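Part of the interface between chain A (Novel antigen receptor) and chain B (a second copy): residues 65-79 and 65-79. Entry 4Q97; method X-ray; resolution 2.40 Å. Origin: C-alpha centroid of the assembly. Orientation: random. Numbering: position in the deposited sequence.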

# COMPACT_ATOMS: atom_id res chain seq x y z
N LYS A 65 -6.70 -2.22 11.89
CA LYS A 65 -7.97 -2.89 12.06
C LYS A 65 -9.01 -2.14 11.22
O LYS A 65 -9.32 -0.98 11.51
CB LYS A 65 -8.36 -2.84 13.54
CG LYS A 65 -9.38 -3.87 13.98
CD LYS A 65 -9.61 -3.73 15.48
CE LYS A 65 -9.98 -5.05 16.12
NZ LYS A 65 -10.47 -4.85 17.51
N THR A 66 -9.52 -2.79 10.18
CA THR A 66 -10.55 -2.18 9.33
C THR A 66 -11.92 -2.17 10.04
O THR A 66 -12.05 -2.65 11.17
CB THR A 66 -10.69 -2.88 7.95
OG1 THR A 66 -11.47 -4.08 8.08
CG2 THR A 66 -9.32 -3.22 7.36
N SER A 67 -12.92 -1.62 9.36
CA SER A 67 -14.30 -1.61 9.85
C SER A 67 -14.93 -3.00 9.89
O SER A 67 -16.02 -3.18 10.44
CB SER A 67 -15.15 -0.69 8.98
OG SER A 67 -15.00 -1.01 7.60
N SER A 68 -14.25 -3.99 9.30
CA SER A 68 -14.77 -5.36 9.24
C SER A 68 -14.28 -6.26 10.37
O SER A 68 -14.51 -7.47 10.34
CB SER A 68 -14.43 -5.99 7.89
OG SER A 68 -15.33 -5.58 6.89
N ASN A 69 -13.63 -5.67 11.38
CA ASN A 69 -12.85 -6.44 12.37
C ASN A 69 -11.86 -7.32 11.62
O ASN A 69 -11.76 -8.54 11.81
CB ASN A 69 -13.74 -7.23 13.35
CG ASN A 69 -14.21 -6.38 14.52
OD1 ASN A 69 -15.19 -6.71 15.18
ND2 ASN A 69 -13.50 -5.28 14.78
N ASP A 70 -11.14 -6.64 10.74
CA ASP A 70 -10.17 -7.20 9.82
C ASP A 70 -8.85 -6.53 10.06
O ASP A 70 -8.77 -5.47 10.69
CB ASP A 70 -10.58 -6.85 8.39
CG ASP A 70 -11.10 -8.02 7.64
OD1 ASP A 70 -10.81 -9.16 8.05
OD2 ASP A 70 -11.77 -7.79 6.62
N PHE A 71 -7.80 -7.13 9.52
CA PHE A 71 -6.50 -6.50 9.49
C PHE A 71 -6.05 -6.31 8.05
O PHE A 71 -6.20 -7.20 7.21
CB PHE A 71 -5.48 -7.31 10.27
CG PHE A 71 -5.74 -7.36 11.75
CD1 PHE A 71 -5.32 -6.33 12.59
CD2 PHE A 71 -6.42 -8.44 12.31
CE1 PHE A 71 -5.56 -6.38 13.95
CE2 PHE A 71 -6.66 -8.50 13.67
CZ PHE A 71 -6.23 -7.46 14.50
N SER A 72 -5.52 -5.12 7.78
CA SER A 72 -4.82 -4.85 6.54
C SER A 72 -3.43 -4.35 6.87
O SER A 72 -3.23 -3.65 7.86
CB SER A 72 -5.55 -3.80 5.71
OG SER A 72 -6.83 -4.26 5.30
N CYS A 73 -2.46 -4.73 6.04
CA CYS A 73 -1.13 -4.13 6.13
C CYS A 73 -0.53 -4.10 4.75
O CYS A 73 -1.05 -4.73 3.82
CB CYS A 73 -0.24 -4.89 7.12
SG CYS A 73 0.47 -6.43 6.52
N ALA A 74 0.55 -3.35 4.60
CA ALA A 74 1.25 -3.27 3.32
C ALA A 74 2.72 -3.59 3.52
O ALA A 74 3.33 -3.17 4.51
CB ALA A 74 1.07 -1.89 2.70
N SER A 75 3.28 -4.36 2.59
CA SER A 75 4.71 -4.59 2.55
C SER A 75 5.31 -3.83 1.37
O SER A 75 4.90 -4.02 0.22
CB SER A 75 5.04 -6.08 2.45
OG SER A 75 6.43 -6.30 2.62
N LEU A 76 6.27 -2.97 1.68
CA LEU A 76 6.81 -2.01 0.71
C LEU A 76 8.23 -2.34 0.27
O LEU A 76 9.15 -2.37 1.09
CB LEU A 76 6.77 -0.61 1.31
CG LEU A 76 5.40 0.05 1.36
CD1 LEU A 76 5.35 1.14 2.42
CD2 LEU A 76 5.07 0.60 -0.02
N LEU A 77 8.40 -2.58 -1.02
CA LEU A 77 9.72 -2.85 -1.59
C LEU A 77 10.09 -1.82 -2.64
O LEU A 77 9.32 -1.56 -3.58
CB LEU A 77 9.78 -4.27 -2.17
CG LEU A 77 11.03 -4.66 -2.98
CD1 LEU A 77 12.25 -4.85 -2.09
CD2 LEU A 77 10.77 -5.92 -3.79
N LYS A 78 11.26 -1.21 -2.46
CA LYS A 78 11.85 -0.36 -3.48
C LYS A 78 12.78 -1.23 -4.30
O LYS A 78 13.73 -1.81 -3.76
CB LYS A 78 12.66 0.78 -2.87
CG LYS A 78 12.14 1.33 -1.56
CD LYS A 78 13.08 2.40 -1.03
CE LYS A 78 13.23 2.31 0.49
NZ LYS A 78 14.52 2.91 0.93
N VAL A 79 12.50 -1.36 -5.59
CA VAL A 79 13.39 -2.10 -6.48
C VAL A 79 14.11 -1.15 -7.45
O VAL A 79 13.47 -0.31 -8.08
CB VAL A 79 12.68 -3.29 -7.19
CG1 VAL A 79 11.20 -3.33 -6.86
CG2 VAL A 79 12.90 -3.29 -8.70
N LYS B 65 9.85 3.50 9.04
CA LYS B 65 11.10 4.16 8.75
C LYS B 65 11.86 3.30 7.74
O LYS B 65 12.26 2.17 8.06
CB LYS B 65 11.90 4.29 10.04
CG LYS B 65 13.00 5.34 10.04
CD LYS B 65 13.65 5.38 11.42
CE LYS B 65 14.16 6.76 11.76
NZ LYS B 65 15.05 6.70 12.96
N THR B 66 12.04 3.81 6.52
CA THR B 66 12.78 3.08 5.49
C THR B 66 14.29 3.13 5.76
O THR B 66 14.74 3.76 6.73
CB THR B 66 12.49 3.61 4.06
OG1 THR B 66 13.26 4.80 3.81
CG2 THR B 66 11.01 3.91 3.86
N SER B 67 15.06 2.48 4.90
CA SER B 67 16.53 2.50 4.96
C SER B 67 17.11 3.88 4.64
O SER B 67 18.31 4.11 4.82
CB SER B 67 17.11 1.46 4.00
OG SER B 67 16.53 1.60 2.71
N SER B 68 16.27 4.79 4.16
CA SER B 68 16.72 6.14 3.79
C SER B 68 16.58 7.18 4.90
O SER B 68 16.80 8.36 4.66
CB SER B 68 15.99 6.62 2.53
OG SER B 68 16.57 6.07 1.37
N ASN B 69 16.25 6.73 6.11
CA ASN B 69 15.79 7.63 7.19
C ASN B 69 14.60 8.43 6.66
O ASN B 69 14.54 9.67 6.73
CB ASN B 69 16.91 8.51 7.75
CG ASN B 69 17.72 7.80 8.83
OD1 ASN B 69 18.84 8.19 9.13
ND2 ASN B 69 17.14 6.75 9.42
N ASP B 70 13.68 7.66 6.11
CA ASP B 70 12.47 8.12 5.46
C ASP B 70 11.29 7.51 6.16
O ASP B 70 11.43 6.55 6.92
CB ASP B 70 12.45 7.60 4.03
CG ASP B 70 12.70 8.66 3.02
OD1 ASP B 70 12.54 9.85 3.37
OD2 ASP B 70 13.04 8.31 1.88
N PHE B 71 10.12 8.07 5.88
CA PHE B 71 8.88 7.46 6.31
C PHE B 71 8.03 7.11 5.10
O PHE B 71 7.90 7.89 4.16
CB PHE B 71 8.12 8.39 7.26
CG PHE B 71 8.80 8.61 8.57
CD1 PHE B 71 8.66 7.70 9.61
CD2 PHE B 71 9.59 9.74 8.77
CE1 PHE B 71 9.29 7.91 10.83
CE2 PHE B 71 10.23 9.96 9.99
CZ PHE B 71 10.08 9.04 11.02
N SER B 72 7.47 5.90 5.14
CA SER B 72 6.43 5.50 4.20
C SER B 72 5.20 5.08 4.99
O SER B 72 5.31 4.53 6.08
CB SER B 72 6.91 4.35 3.33
OG SER B 72 8.01 4.73 2.52
N CYS B 73 4.03 5.36 4.44
CA CYS B 73 2.80 4.83 4.99
C CYS B 73 1.81 4.64 3.85
O CYS B 73 2.03 5.13 2.75
CB CYS B 73 2.23 5.72 6.09
SG CYS B 73 1.36 7.21 5.55
N ALA B 74 0.74 3.89 4.12
CA ALA B 74 -0.29 3.67 3.13
C ALA B 74 -1.64 4.04 3.70
O ALA B 74 -1.93 3.75 4.87
CB ALA B 74 -0.28 2.22 2.67
N SER B 75 -2.46 4.71 2.89
CA SER B 75 -3.85 4.96 3.25
C SER B 75 -4.75 4.07 2.40
O SER B 75 -4.71 4.13 1.16
CB SER B 75 -4.21 6.44 3.06
OG SER B 75 -5.50 6.70 3.59
N LEU B 76 -5.56 3.27 3.07
CA LEU B 76 -6.34 2.22 2.43
C LEU B 76 -7.84 2.51 2.39
O LEU B 76 -8.47 2.64 3.44
CB LEU B 76 -6.11 0.89 3.15
CG LEU B 76 -4.76 0.23 2.88
CD1 LEU B 76 -4.39 -0.73 4.01
CD2 LEU B 76 -4.85 -0.50 1.55
N LEU B 77 -8.38 2.61 1.18
CA LEU B 77 -9.81 2.83 1.00
C LEU B 77 -10.46 1.68 0.24
O LEU B 77 -10.00 1.29 -0.84
CB LEU B 77 -10.08 4.17 0.30
CG LEU B 77 -11.51 4.49 -0.16
CD1 LEU B 77 -12.41 4.82 1.02
CD2 LEU B 77 -11.51 5.63 -1.15
N LYS B 78 -11.52 1.13 0.83
CA LYS B 78 -12.37 0.17 0.13
C LYS B 78 -13.51 0.96 -0.48
O LYS B 78 -14.27 1.62 0.24
CB LYS B 78 -12.94 -0.88 1.09
CG LYS B 78 -12.04 -1.27 2.25
CD LYS B 78 -12.76 -2.25 3.15
CE LYS B 78 -12.47 -1.97 4.62
NZ LYS B 78 -13.57 -2.48 5.50
N VAL B 79 -13.62 0.91 -1.80
CA VAL B 79 -14.74 1.56 -2.48
C VAL B 79 -15.70 0.52 -3.07
O VAL B 79 -15.27 -0.41 -3.75
CB VAL B 79 -14.29 2.64 -3.50
CG1 VAL B 79 -12.77 2.68 -3.64
CG2 VAL B 79 -14.96 2.48 -4.86

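The two copies pack the same strand, residues 71-79, against itself across an approximate twofold that passes near A74(A) and A74(B). The strand axes come within 8.0 Å and their N-to-C directions differ by 140°; the register centred on the A74(A)-A74(B) pair sets S72(A) against L76(B) and L76(A) against S72(B). In both chains strand alternation directs residues 72, 74, 76 and 78 toward the partner, while C73(A) and C73(B) point away.

At the centre, A74(A) CB and A74(B) CB are 4.3 Å apart, an apolar contact between methyl groups; with A74(A) CA and A74(B) CA separated by only 7.1 Å, a small side chain fits this close crossing. Beside the alanine pair, each leucine reaches across the gap to the partner's serine. Its m,t conformation (chi1 -75°, chi2 157°) places L76(B) CD1 3.7 Å from S72(A) CB, and L76(A) CD1 equally far from S72(B) CB. The short serine, its chi1 m, leaves room for the leucine methyl and meets it with its carbon. Each leucine has 42 Å² covered.

The polar ends are closed by K78(A) and K78(B), which have more surface covered than any other residue here, 72 and 71 Å². Their chi1 of about -33° and chi3 of -141° lie between wells, whereas chi2 and chi4 are t; the long, largely extended chain carries the amine to the partner's 66-69 turn. There K78(B) NZ donates to S67(A) OG at 2.9 Å, and K78(A) NZ to S67(B) OG at 3.0 Å. The p rotamer of both S67(A) and S67(B) presents the hydroxyl to the amine. T66(A) OG1, also p, accepts a hydrogen bond from S68(A) N at 3.0 Å within the type I turn, as T66(B) OG1 does from S68(B) N. Altogether 427 Å² is buried, an apolar middle bounded by two lysine-serine hydrogen bonds.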